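Local coordinates for protein putative cytochrome P450 154A1 (Streptomyces coelicolor, PDB 1ODO) that belongs to the cytochrome P450 family of haem proteins and holds protoporphyrin IX with 4-phenyl-1H-imidazole bound to its iron, at residues A[84-88]-A[234-238]; A[167-171]-A[240-245]; A[63-67]-A[294-298]; A[199-203]-A[215-219]. All coordinates share one frame. Where two conformers were deposited one is given. Residues are numbered along the deposited sequence.

Contact 1: A[84-88]-A[234-238]; sequences VENMF and DTLLL. With HEM (protoporphyrin IX containing Fe), chain B; PIM (4-phenyl-1H-imidazole), chain C.
This is a buried loop-against-helix contact beside the haem of a cytochrome P450. Residues 84-88, in the loop between helices 80-83 and 92-100, lie along the long central I-helix of the P450 fold, here its turn 234-238. V84 has just left helical geometry; the chain runs extended through E85 and N86 (phi/psi -151/-171 at N86) and closes into a 3-10 turn at M87 and F88. The closest CA pairs are V84 with D234 at 5.7 Å and N86 with T235 at 5.2 Å. Two hydrogen bonds fix this register: E85 N gives to D234 OD2 at 2.6 Å, and N86 ND2 to D234 O at 2.9 Å, an oxygen that also accepts from L238 N. N86, with chi1 p, turns its OD1 back to F88 N (2.8 Å, weak), tying the turn to the helix. A water joins M87 N (2.8 Å) to T235 OG1 (2.9 Å), which also bonds E231 O one turn earlier. Beyond these bonds the contact becomes apolar: M87 CG meets L238 CD2 at 3.8 Å. L238 CD1 and F88 CE1 approach C11 of the 4-phenyl-1H-imidazole at 3.6 and 3.7 Å, with C11 over a face of the F88 ring, so both residues wall the pocket. Around them, M87 packs on helix 92-100, D234 OD1 bonds Y192 of helix 181-204, and T235 rests against L214 of helix 210-218.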
# COMPACT_ATOMS: atom_id res chain seq x y z
N VAL A 84 -12.51 7.08 8.72
CA VAL A 84 -12.89 7.72 7.47
C VAL A 84 -14.21 7.12 6.98
O VAL A 84 -14.60 6.04 7.40
CB VAL A 84 -11.84 7.52 6.35
CG1 VAL A 84 -10.58 8.33 6.66
CG2 VAL A 84 -11.50 6.04 6.20
N GLU A 85 -14.88 7.85 6.10
CA GLU A 85 -16.14 7.41 5.54
C GLU A 85 -15.96 7.29 4.03
O GLU A 85 -16.24 8.22 3.29
CB GLU A 85 -17.25 8.41 5.84
CG GLU A 85 -17.56 8.57 7.32
CD GLU A 85 -18.62 9.63 7.58
OE1 GLU A 85 -19.75 9.47 7.07
OE2 GLU A 85 -18.31 10.62 8.28
N ASN A 86 -15.44 6.14 3.60
CA ASN A 86 -15.22 5.90 2.18
C ASN A 86 -15.34 4.40 1.93
O ASN A 86 -15.75 3.65 2.82
CB ASN A 86 -13.84 6.42 1.74
CG ASN A 86 -12.71 5.87 2.58
OD1 ASN A 86 -12.77 4.74 3.05
ND2 ASN A 86 -11.66 6.68 2.76
N MET A 87 -14.99 3.94 0.74
CA MET A 87 -15.09 2.52 0.43
C MET A 87 -14.23 1.65 1.35
O MET A 87 -14.56 0.49 1.60
CB MET A 87 -14.72 2.25 -1.02
CG MET A 87 -13.23 2.37 -1.32
SD MET A 87 -12.85 2.08 -3.06
CE MET A 87 -13.03 3.75 -3.72
N PHE A 88 -13.13 2.21 1.84
CA PHE A 88 -12.20 1.51 2.72
C PHE A 88 -12.83 1.08 4.05
O PHE A 88 -12.33 0.18 4.72
CB PHE A 88 -10.98 2.40 2.99
CG PHE A 88 -9.80 1.68 3.59
CD1 PHE A 88 -9.00 0.85 2.80
CD2 PHE A 88 -9.47 1.84 4.93
CE1 PHE A 88 -7.89 0.20 3.34
CE2 PHE A 88 -8.36 1.20 5.48
CZ PHE A 88 -7.57 0.38 4.69
N ASP A 234 -13.02 12.25 2.39
CA ASP A 234 -12.42 10.98 2.81
C ASP A 234 -12.05 10.09 1.63
O ASP A 234 -11.09 9.33 1.70
CB ASP A 234 -13.36 10.25 3.77
CG ASP A 234 -13.39 10.89 5.15
OD1 ASP A 234 -12.68 11.90 5.35
OD2 ASP A 234 -14.11 10.38 6.04
N THR A 235 -12.80 10.18 0.54
CA THR A 235 -12.49 9.37 -0.63
C THR A 235 -11.24 9.98 -1.27
O THR A 235 -10.36 9.27 -1.75
CB THR A 235 -13.65 9.36 -1.64
OG1 THR A 235 -14.77 8.69 -1.06
CG2 THR A 235 -13.24 8.64 -2.93
N LEU A 236 -11.16 11.31 -1.25
CA LEU A 236 -9.99 11.98 -1.83
C LEU A 236 -8.76 11.65 -0.98
O LEU A 236 -7.67 11.45 -1.50
CB LEU A 236 -10.20 13.49 -1.88
CG LEU A 236 -11.20 13.96 -2.94
CD1 LEU A 236 -11.33 15.48 -2.87
CD2 LEU A 236 -10.72 13.54 -4.32
N LEU A 237 -8.95 11.59 0.34
CA LEU A 237 -7.84 11.29 1.25
C LEU A 237 -7.29 9.91 0.88
O LEU A 237 -6.08 9.73 0.77
CB LEU A 237 -8.34 11.30 2.70
CG LEU A 237 -7.31 11.09 3.81
CD1 LEU A 237 -7.83 11.69 5.11
CD2 LEU A 237 -7.00 9.61 3.98
N LEU A 238 -8.19 8.96 0.70
CA LEU A 238 -7.82 7.59 0.35
C LEU A 238 -7.06 7.51 -0.97
O LEU A 238 -5.98 6.91 -1.05
CB LEU A 238 -9.08 6.72 0.25
CG LEU A 238 -8.92 5.32 -0.36
CD1 LEU A 238 -7.98 4.47 0.48
CD2 LEU A 238 -10.29 4.66 -0.44
CHA HEM B . -6.99 -1.04 -0.94
CHB HEM B . -6.13 2.35 -4.25
CHC HEM B . -1.56 0.83 -4.63
CHD HEM B . -2.43 -2.53 -1.31
C1A HEM B . -7.18 0.01 -1.81
C2A HEM B . -8.42 0.75 -2.01
C3A HEM B . -8.18 1.69 -2.93
C4A HEM B . -6.79 1.58 -3.34
CMA HEM B . -9.17 2.74 -3.48
CAA HEM B . -9.74 0.45 -1.27
CBA HEM B . -10.52 -0.68 -1.96
CGA HEM B . -11.84 -1.08 -1.30
O1A HEM B . -11.87 -1.02 -0.02
O2A HEM B . -12.77 -1.42 -2.03
C1B HEM B . -4.82 2.25 -4.64
C2B HEM B . -4.18 3.11 -5.61
C3B HEM B . -2.89 2.69 -5.73
C4B HEM B . -2.72 1.57 -4.83
CMB HEM B . -4.88 4.28 -6.35
CAB HEM B . -1.76 3.25 -6.61
CBB HEM B . -2.00 3.10 -8.12
C1C HEM B . -1.40 -0.23 -3.75
C2C HEM B . -0.15 -0.97 -3.57
C3C HEM B . -0.39 -1.91 -2.63
C4C HEM B . -1.78 -1.77 -2.24
CMC HEM B . 1.17 -0.65 -4.35
CAC HEM B . 0.54 -2.99 -2.00
CBC HEM B . 1.40 -3.81 -2.96
C1D HEM B . -3.73 -2.42 -0.90
C2D HEM B . -4.37 -3.24 0.10
C3D HEM B . -5.65 -2.82 0.21
C4D HEM B . -5.82 -1.74 -0.74
CMD HEM B . -3.67 -4.37 0.89
CAD HEM B . -6.71 -3.37 1.19
CBD HEM B . -7.26 -4.77 0.94
CGD HEM B . -8.21 -5.08 2.08
O1D HEM B . -7.88 -5.92 2.92
O2D HEM B . -9.27 -4.41 2.11
NA HEM B . -6.21 0.53 -2.64
NB HEM B . -3.90 1.31 -4.17
NC HEM B . -2.38 -0.74 -2.94
ND HEM B . -4.64 -1.49 -1.41
FE HEM B . -4.29 -0.12 -2.79
N1 PIM C . -2.67 2.69 0.17
C2 PIM C . -2.57 1.87 -0.94
N3 PIM C . -3.67 1.35 -1.15
C4 PIM C . -4.55 1.76 -0.25
C5 PIM C . -3.94 2.61 0.59
C6 PIM C . -4.48 3.36 1.78
C7 PIM C . -3.86 4.61 2.12
C8 PIM C . -4.37 5.34 3.26
C9 PIM C . -5.45 4.79 4.00
C10 PIM C . -6.06 3.55 3.64
C11 PIM C . -5.53 2.86 2.51
O HOH W 1 -15.02 5.79 -1.39

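Contact 2: A[167-171]-A[240-245]; sequences FRALV and ISAGYE. With PIM (4-phenyl-1H-imidazole), chain C; HEM (protoporphyrin IX containing Fe), chain B.
Two helices of the P450 helical core cross here almost at right angles: 167-171 on helix 161-175 and 240-244 on the long central I-helix, with axes 9.8 Å apart and a signed crossing angle of -94°. V171, most deeply engaged, sits over S241, their CA atoms 5.4 Å apart. Its chi1 is t, and CG1 reaches S241 O (3.6 Å), Y244 CB (3.9 Å) and E245 CG (3.5 Å), filling the bend where E245 leaves helical geometry at phi/psi -131/-179. Y244 (chi1 -88°) lays its ring beneath F167, whose CB stands over the Y244 face, 4.0 Å from the centroid, as a CH-pi contact. The two rings form an offset edge-to-face pair, F167 giving its edge, with centroids 5.9 Å apart and planes at 62°. R168 CG borders the Y244 ring edge, while Y244 OH bonds R164 O one turn earlier on the partner helix. F167, chi1 m, receives I240 CG2 over one face, 4.2 Å from its centroid. On the haem side of the I-helix, A242 CB lies 3.5 Å from haem C1B, and A242 CA comes within 3.5 Å of N1 of 4-phenyl-1H-imidazole, whose N3 binds the iron at 2.3 Å.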
# COMPACT_ATOMS: atom_id res chain seq x y z
N PHE A 167 1.20 17.38 0.03
CA PHE A 167 0.69 16.11 0.56
C PHE A 167 1.77 15.14 1.02
O PHE A 167 1.51 14.29 1.87
CB PHE A 167 -0.18 15.41 -0.50
CG PHE A 167 -1.45 16.13 -0.83
CD1 PHE A 167 -1.53 16.93 -1.97
CD2 PHE A 167 -2.56 16.03 0.00
CE1 PHE A 167 -2.71 17.63 -2.27
CE2 PHE A 167 -3.74 16.73 -0.29
CZ PHE A 167 -3.81 17.53 -1.42
N ARG A 168 2.97 15.27 0.47
CA ARG A 168 4.08 14.39 0.82
C ARG A 168 4.34 14.05 2.29
O ARG A 168 4.25 12.88 2.68
CB ARG A 168 5.37 14.94 0.19
CG ARG A 168 5.31 14.96 -1.33
CD ARG A 168 6.49 15.68 -1.93
NE ARG A 168 7.76 15.02 -1.61
CZ ARG A 168 8.95 15.52 -1.93
NH1 ARG A 168 9.03 16.68 -2.58
NH2 ARG A 168 10.06 14.86 -1.62
N ALA A 169 4.65 15.05 3.10
CA ALA A 169 4.92 14.80 4.52
C ALA A 169 3.69 14.30 5.28
O ALA A 169 3.81 13.54 6.24
CB ALA A 169 5.46 16.07 5.18
N LEU A 170 2.52 14.74 4.84
CA LEU A 170 1.27 14.34 5.48
C LEU A 170 0.88 12.89 5.21
O LEU A 170 0.41 12.19 6.10
CB LEU A 170 0.16 15.30 5.05
CG LEU A 170 0.48 16.76 5.38
CD1 LEU A 170 -0.67 17.66 4.93
CD2 LEU A 170 0.72 16.91 6.88
N VAL A 171 1.07 12.44 3.97
CA VAL A 171 0.72 11.06 3.65
C VAL A 171 1.71 10.17 4.37
O VAL A 171 1.37 9.07 4.81
CB VAL A 171 0.76 10.81 2.13
CG1 VAL A 171 0.57 9.32 1.85
CG2 VAL A 171 -0.33 11.61 1.46
N ILE A 240 -5.54 9.95 -2.73
CA ILE A 240 -4.28 10.69 -2.73
C ILE A 240 -3.23 9.95 -1.90
O ILE A 240 -2.08 9.82 -2.32
CB ILE A 240 -4.48 12.12 -2.17
CG1 ILE A 240 -5.30 12.94 -3.17
CG2 ILE A 240 -3.12 12.78 -1.90
CD1 ILE A 240 -5.67 14.31 -2.69
N SER A 241 -3.62 9.45 -0.73
CA SER A 241 -2.68 8.72 0.12
C SER A 241 -2.18 7.46 -0.57
O SER A 241 -0.99 7.13 -0.51
CB SER A 241 -3.33 8.35 1.45
OG SER A 241 -3.67 9.50 2.19
N ALA A 242 -3.09 6.75 -1.24
CA ALA A 242 -2.72 5.52 -1.93
C ALA A 242 -1.74 5.79 -3.07
O ALA A 242 -0.86 4.97 -3.34
CB ALA A 242 -3.97 4.85 -2.47
N GLY A 243 -1.88 6.93 -3.73
CA GLY A 243 -0.98 7.26 -4.82
C GLY A 243 0.36 7.82 -4.39
O GLY A 243 1.35 7.70 -5.11
N TYR A 244 0.41 8.44 -3.21
CA TYR A 244 1.65 9.03 -2.71
C TYR A 244 2.58 8.14 -1.89
O TYR A 244 3.77 8.44 -1.76
CB TYR A 244 1.33 10.25 -1.84
CG TYR A 244 1.22 11.56 -2.57
CD1 TYR A 244 0.18 11.80 -3.46
CD2 TYR A 244 2.14 12.58 -2.33
CE1 TYR A 244 0.05 13.03 -4.10
CE2 TYR A 244 2.02 13.80 -2.97
CZ TYR A 244 0.98 14.03 -3.84
OH TYR A 244 0.87 15.25 -4.45
N GLU A 245 2.02 7.04 -1.40
CA GLU A 245 2.75 6.06 -0.61
C GLU A 245 2.44 4.69 -1.19
O GLU A 245 1.72 4.57 -2.18
CB GLU A 245 2.29 6.12 0.85
CG GLU A 245 3.16 6.99 1.73
CD GLU A 245 4.58 6.48 1.80
OE1 GLU A 245 4.78 5.33 2.25
OE2 GLU A 245 5.50 7.22 1.40
N1 PIM C . -2.67 2.69 0.17
C2 PIM C . -2.57 1.87 -0.94
N3 PIM C . -3.67 1.35 -1.15
C4 PIM C . -4.55 1.76 -0.25
C5 PIM C . -3.94 2.61 0.59
C6 PIM C . -4.48 3.36 1.78
C7 PIM C . -3.86 4.61 2.12
C8 PIM C . -4.37 5.34 3.26
C9 PIM C . -5.45 4.79 4.00
C10 PIM C . -6.06 3.55 3.64
C11 PIM C . -5.53 2.86 2.51
CHA HEM B . -6.99 -1.04 -0.94
CHB HEM B . -6.13 2.35 -4.25
CHC HEM B . -1.56 0.83 -4.63
CHD HEM B . -2.43 -2.53 -1.31
C1A HEM B . -7.18 0.01 -1.81
C2A HEM B . -8.42 0.75 -2.01
C3A HEM B . -8.18 1.69 -2.93
C4A HEM B . -6.79 1.58 -3.34
CMA HEM B . -9.17 2.74 -3.48
CAA HEM B . -9.74 0.45 -1.27
CBA HEM B . -10.52 -0.68 -1.96
CGA HEM B . -11.84 -1.08 -1.30
O1A HEM B . -11.87 -1.02 -0.02
O2A HEM B . -12.77 -1.42 -2.03
C1B HEM B . -4.82 2.25 -4.64
C2B HEM B . -4.18 3.11 -5.61
C3B HEM B . -2.89 2.69 -5.73
C4B HEM B . -2.72 1.57 -4.83
CMB HEM B . -4.88 4.28 -6.35
CAB HEM B . -1.76 3.25 -6.61
CBB HEM B . -2.00 3.10 -8.12
C1C HEM B . -1.40 -0.23 -3.75
C2C HEM B . -0.15 -0.97 -3.57
C3C HEM B . -0.39 -1.91 -2.63
C4C HEM B . -1.78 -1.77 -2.24
CMC HEM B . 1.17 -0.65 -4.35
CAC HEM B . 0.54 -2.99 -2.00
CBC HEM B . 1.40 -3.81 -2.96
C1D HEM B . -3.73 -2.42 -0.90
C2D HEM B . -4.37 -3.24 0.10
C3D HEM B . -5.65 -2.82 0.21
C4D HEM B . -5.82 -1.74 -0.74
CMD HEM B . -3.67 -4.37 0.89
CAD HEM B . -6.71 -3.37 1.19
CBD HEM B . -7.26 -4.77 0.94
CGD HEM B . -8.21 -5.08 2.08
O1D HEM B . -7.88 -5.92 2.92
O2D HEM B . -9.27 -4.41 2.11
NA HEM B . -6.21 0.53 -2.64
NB HEM B . -3.90 1.31 -4.17
NC HEM B . -2.38 -0.74 -2.94
ND HEM B . -4.64 -1.49 -1.41
FE HEM B . -4.29 -0.12 -2.79

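Contact 3: A[63-67]-A[294-298]; sequences RAHWP and LRYAV. With HEM (protoporphyrin IX containing Fe), chain B.
W66 and Y296 meet ring to ring where a short helix ends against a strand. W66 is the first residue beyond helix 62-65, at phi/psi -121/99, and its chi1 of -170° (t) with chi2 21° lays the indole against L294 and Y296. H65 CA lies 6.0 Å from V298 CA, W66 CA 6.2 Å from Y296 CA. The Y296 ring (chi1 -34°, off-well; chi2 92°) runs nearly parallel to the five-membered ring of W66, planes at 18° and centroids 4.6 Å apart, but slid so they barely overlap. Instead W66 CB sits over the tyrosine face, 3.8 Å from its centroid, and W66 CE3 touches Y296 CE2 at 3.4 Å. L294 (t, p), following a cis peptide bond, puts CD2 under the six-membered ring of W66, 4.3 Å from its centroid. The strand lies in the mixed sheet of the P450 fold, between strands 314-317 and 58-59. R295, turned to the haem, sends NH1 and NH2 to propionate O1D and O2D at 2.8 and 2.9 Å. At the far end V298 CG2 lies over the H65 ring (chi1 m), 4.0 Å from its centroid. A water donates to H65 O (2.7 Å) and A297 O (2.8 Å), bridging the backbones.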
# COMPACT_ATOMS: atom_id res chain seq x y z
N ARG A 63 -18.10 1.72 12.45
CA ARG A 63 -19.26 2.42 12.96
C ARG A 63 -20.43 1.46 13.18
O ARG A 63 -21.11 1.51 14.20
CB ARG A 63 -19.66 3.51 11.97
CG ARG A 63 -20.66 4.52 12.49
CD ARG A 63 -20.67 5.77 11.61
NE ARG A 63 -19.41 6.51 11.66
CZ ARG A 63 -18.34 6.24 10.93
NH1 ARG A 63 -18.36 5.24 10.06
NH2 ARG A 63 -17.24 6.98 11.06
N ALA A 64 -20.64 0.55 12.23
CA ALA A 64 -21.73 -0.40 12.35
C ALA A 64 -21.41 -1.72 13.05
O ALA A 64 -22.26 -2.28 13.74
CB ALA A 64 -22.30 -0.69 10.96
N HIS A 65 -20.18 -2.21 12.89
CA HIS A 65 -19.82 -3.48 13.51
C HIS A 65 -18.75 -3.57 14.60
O HIS A 65 -18.41 -4.68 15.02
CB HIS A 65 -19.50 -4.46 12.38
CG HIS A 65 -20.57 -4.56 11.34
ND1 HIS A 65 -21.85 -4.99 11.63
CD2 HIS A 65 -20.56 -4.28 10.02
CE1 HIS A 65 -22.58 -4.96 10.53
NE2 HIS A 65 -21.82 -4.54 9.54
N TRP A 66 -18.23 -2.44 15.06
CA TRP A 66 -17.20 -2.48 16.11
C TRP A 66 -17.72 -1.69 17.32
O TRP A 66 -17.64 -0.46 17.35
CB TRP A 66 -15.88 -1.89 15.61
CG TRP A 66 -14.72 -2.10 16.56
CD1 TRP A 66 -14.63 -3.05 17.54
CD2 TRP A 66 -13.46 -1.42 16.54
NE1 TRP A 66 -13.39 -3.00 18.14
CE2 TRP A 66 -12.66 -2.01 17.54
CE3 TRP A 66 -12.94 -0.37 15.78
CZ2 TRP A 66 -11.35 -1.58 17.79
CZ3 TRP A 66 -11.63 0.06 16.03
CH2 TRP A 66 -10.85 -0.55 17.03
N PRO A 67 -18.25 -2.39 18.33
CA PRO A 67 -18.79 -1.77 19.54
C PRO A 67 -17.83 -0.81 20.25
O PRO A 67 -18.26 0.19 20.84
CB PRO A 67 -19.16 -2.97 20.41
CG PRO A 67 -19.56 -3.99 19.40
CD PRO A 67 -18.47 -3.85 18.36
N LEU A 294 -8.72 -2.27 9.43
CA LEU A 294 -9.00 -3.30 10.42
C LEU A 294 -10.37 -3.86 10.02
O LEU A 294 -11.13 -3.21 9.30
CB LEU A 294 -9.07 -2.67 11.81
CG LEU A 294 -8.99 -3.57 13.05
CD1 LEU A 294 -7.66 -4.31 13.07
CD2 LEU A 294 -9.13 -2.69 14.31
N ARG A 295 -10.68 -5.08 10.47
CA ARG A 295 -11.96 -5.70 10.15
C ARG A 295 -12.60 -6.16 11.45
O ARG A 295 -11.92 -6.26 12.47
CB ARG A 295 -11.77 -6.87 9.19
CG ARG A 295 -11.63 -6.43 7.74
CD ARG A 295 -11.43 -7.63 6.81
NE ARG A 295 -11.59 -7.28 5.40
CZ ARG A 295 -10.69 -6.65 4.67
NH1 ARG A 295 -9.52 -6.28 5.19
NH2 ARG A 295 -10.94 -6.40 3.39
N TYR A 296 -13.90 -6.44 11.42
CA TYR A 296 -14.61 -6.88 12.61
C TYR A 296 -15.56 -8.03 12.33
O TYR A 296 -16.10 -8.15 11.24
CB TYR A 296 -15.38 -5.70 13.21
CG TYR A 296 -14.65 -4.40 13.02
CD1 TYR A 296 -14.90 -3.60 11.91
CD2 TYR A 296 -13.60 -4.05 13.87
CE1 TYR A 296 -14.11 -2.48 11.64
CE2 TYR A 296 -12.81 -2.94 13.62
CZ TYR A 296 -13.06 -2.16 12.50
OH TYR A 296 -12.24 -1.09 12.22
N ALA A 297 -15.75 -8.89 13.32
CA ALA A 297 -16.64 -10.03 13.17
C ALA A 297 -18.08 -9.56 13.39
O ALA A 297 -18.41 -9.01 14.44
CB ALA A 297 -16.28 -11.11 14.18
N VAL A 298 -18.92 -9.77 12.38
CA VAL A 298 -20.32 -9.37 12.47
C VAL A 298 -21.05 -10.34 13.38
O VAL A 298 -22.06 -10.00 14.01
CB VAL A 298 -20.97 -9.37 11.08
CG1 VAL A 298 -22.43 -8.94 11.18
CG2 VAL A 298 -20.20 -8.44 10.15
CHA HEM B . -6.99 -1.04 -0.94
CHB HEM B . -6.13 2.35 -4.25
CHC HEM B . -1.56 0.83 -4.63
CHD HEM B . -2.43 -2.53 -1.31
C1A HEM B . -7.18 0.01 -1.81
C2A HEM B . -8.42 0.75 -2.01
C3A HEM B . -8.18 1.69 -2.93
C4A HEM B . -6.79 1.58 -3.34
CMA HEM B . -9.17 2.74 -3.48
CAA HEM B . -9.74 0.45 -1.27
CBA HEM B . -10.52 -0.68 -1.96
CGA HEM B . -11.84 -1.08 -1.30
O1A HEM B . -11.87 -1.02 -0.02
O2A HEM B . -12.77 -1.42 -2.03
C1B HEM B . -4.82 2.25 -4.64
C2B HEM B . -4.18 3.11 -5.61
C3B HEM B . -2.89 2.69 -5.73
C4B HEM B . -2.72 1.57 -4.83
CMB HEM B . -4.88 4.28 -6.35
CAB HEM B . -1.76 3.25 -6.61
CBB HEM B . -2.00 3.10 -8.12
C1C HEM B . -1.40 -0.23 -3.75
C2C HEM B . -0.15 -0.97 -3.57
C3C HEM B . -0.39 -1.91 -2.63
C4C HEM B . -1.78 -1.77 -2.24
CMC HEM B . 1.17 -0.65 -4.35
CAC HEM B . 0.54 -2.99 -2.00
CBC HEM B . 1.40 -3.81 -2.96
C1D HEM B . -3.73 -2.42 -0.90
C2D HEM B . -4.37 -3.24 0.10
C3D HEM B . -5.65 -2.82 0.21
C4D HEM B . -5.82 -1.74 -0.74
CMD HEM B . -3.67 -4.37 0.89
CAD HEM B . -6.71 -3.37 1.19
CBD HEM B . -7.26 -4.77 0.94
CGD HEM B . -8.21 -5.08 2.08
O1D HEM B . -7.88 -5.92 2.92
O2D HEM B . -9.27 -4.41 2.11
NA HEM B . -6.21 0.53 -2.64
NB HEM B . -3.90 1.31 -4.17
NC HEM B . -2.38 -0.74 -2.94
ND HEM B . -4.64 -1.49 -1.41
FE HEM B . -4.29 -0.12 -2.79
O HOH W 2 -20.05 -6.80 15.17

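Contact 4: A[199-203]-A[215-219]; sequences IAAKR and IAARD
A salt bridge between R203 and D219 pins together consecutive helices, 181-204 and 210-218 (G and H in P450 nomenclature), at the edge of the helical core. R203 NH2 gives a hydrogen bond to D219 OD1 at 2.8 Å and R203 NE one to D219 OD2 at 3.0 Å, a bidentate grip; a weak third link runs from NE to OD1 at 3.3 Å. R203 reaches there with chi1 -94° and chi2 -139°, both between wells, then chi3 t. D219, just past the end of helix 210-218, keeps chi1 m. R218 NE sits 3.4 Å from R203 NH2, like charges eased by the shared carboxylate, with a long, purely electrostatic 3.8 Å from R218 NE to D219 OD1. A water accepts from both arginines, 2.9 Å from R203 NH2 and 2.8 Å from R218 NE. Beneath the salt bridge lies I215, with more surface buried by this contact (86 Å²) than any other residue; R203 and I215 give the closest CA pair, 7.0 Å. K202 bends away, its NZ bound to G158 O and D209, while I199 also touches L232 and L236 of helix 229-244. I215 (m, t) directs CD1 between the two, 3.5 Å from K202 CB and 4.2 Å from I199 CG2. Its CG2 lies over a face of the R203 guanidinium and meets R203 CG at 3.6 Å.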
# COMPACT_ATOMS: atom_id res chain seq x y z
N ILE A 199 -10.06 20.70 -2.85
CA ILE A 199 -11.47 20.67 -3.25
C ILE A 199 -11.93 22.05 -3.68
O ILE A 199 -12.63 22.20 -4.69
CB ILE A 199 -12.34 20.16 -2.08
CG1 ILE A 199 -12.02 18.68 -1.81
CG2 ILE A 199 -13.82 20.35 -2.39
CD1 ILE A 199 -12.66 18.11 -0.55
N ALA A 200 -11.54 23.07 -2.91
CA ALA A 200 -11.92 24.44 -3.22
C ALA A 200 -11.34 24.84 -4.57
O ALA A 200 -12.04 25.43 -5.40
CB ALA A 200 -11.42 25.38 -2.13
N ALA A 201 -10.08 24.51 -4.79
CA ALA A 201 -9.40 24.84 -6.04
C ALA A 201 -10.02 24.14 -7.25
O ALA A 201 -10.20 24.76 -8.30
CB ALA A 201 -7.92 24.48 -5.94
N LYS A 202 -10.36 22.86 -7.10
CA LYS A 202 -10.96 22.11 -8.19
C LYS A 202 -12.40 22.53 -8.43
O LYS A 202 -12.91 22.41 -9.55
CB LYS A 202 -10.86 20.61 -7.92
CG LYS A 202 -9.43 20.12 -7.79
CD LYS A 202 -8.61 20.35 -9.06
CE LYS A 202 -9.10 19.51 -10.23
NZ LYS A 202 -8.19 19.59 -11.41
N ARG A 203 -13.07 23.02 -7.39
CA ARG A 203 -14.45 23.46 -7.52
C ARG A 203 -14.44 24.68 -8.42
O ARG A 203 -15.26 24.82 -9.33
CB ARG A 203 -15.04 23.85 -6.17
CG ARG A 203 -15.78 22.76 -5.46
CD ARG A 203 -17.05 23.31 -4.83
NE ARG A 203 -17.84 22.26 -4.22
CZ ARG A 203 -17.51 21.63 -3.10
NH1 ARG A 203 -16.40 21.97 -2.46
NH2 ARG A 203 -18.28 20.66 -2.63
N ILE A 215 -16.27 15.71 -6.98
CA ILE A 215 -16.86 16.96 -6.52
C ILE A 215 -18.25 17.08 -7.15
O ILE A 215 -19.22 17.45 -6.49
CB ILE A 215 -15.98 18.17 -6.91
CG1 ILE A 215 -14.70 18.16 -6.08
CG2 ILE A 215 -16.75 19.47 -6.70
CD1 ILE A 215 -13.68 19.22 -6.47
N ALA A 216 -18.34 16.74 -8.43
CA ALA A 216 -19.61 16.81 -9.14
C ALA A 216 -20.65 15.92 -8.48
O ALA A 216 -21.82 16.29 -8.37
CB ALA A 216 -19.42 16.39 -10.60
N ALA A 217 -20.22 14.74 -8.04
CA ALA A 217 -21.12 13.80 -7.38
C ALA A 217 -21.59 14.33 -6.03
O ALA A 217 -22.71 14.06 -5.60
CB ALA A 217 -20.43 12.45 -7.20
N ARG A 218 -20.73 15.10 -5.37
CA ARG A 218 -21.06 15.67 -4.07
C ARG A 218 -21.93 16.90 -4.22
O ARG A 218 -22.80 17.16 -3.38
CB ARG A 218 -19.77 16.02 -3.31
CG ARG A 218 -19.99 16.70 -1.95
CD ARG A 218 -20.24 18.19 -2.12
NE ARG A 218 -20.56 18.86 -0.86
CZ ARG A 218 -21.61 18.57 -0.10
NH1 ARG A 218 -22.46 17.61 -0.45
NH2 ARG A 218 -21.83 19.27 1.01
N ASP A 219 -21.70 17.66 -5.29
CA ASP A 219 -22.47 18.87 -5.55
C ASP A 219 -23.80 18.58 -6.24
O ASP A 219 -24.55 19.50 -6.57
CB ASP A 219 -21.66 19.85 -6.40
CG ASP A 219 -20.48 20.44 -5.64
OD1 ASP A 219 -20.39 20.22 -4.41
OD2 ASP A 219 -19.65 21.13 -6.26
O HOH W 3 -18.02 19.56 -0.01

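In the fold
Contacts 1 and 2 share helix 229-244, their centres about 13 Å apart, and both touch the haem and the 4-phenyl-1H-imidazole. Contact 4 lies farther out, its centre about 15 Å from that of contact 1, and touches it through L236 CD1 and I199 CG1, 3.4 Å apart. Contact 3, on the sheet side, reaches the haem through R295; its centre is about 17 Å from that of contact 1 and about 31 Å from that of contact 4. Along the chain contact 3 closes the outermost loop, contacts 1 and 2 interleave within it, and contact 4 is nested inside both. The haem thus sits where the helical core and the mixed sheet meet.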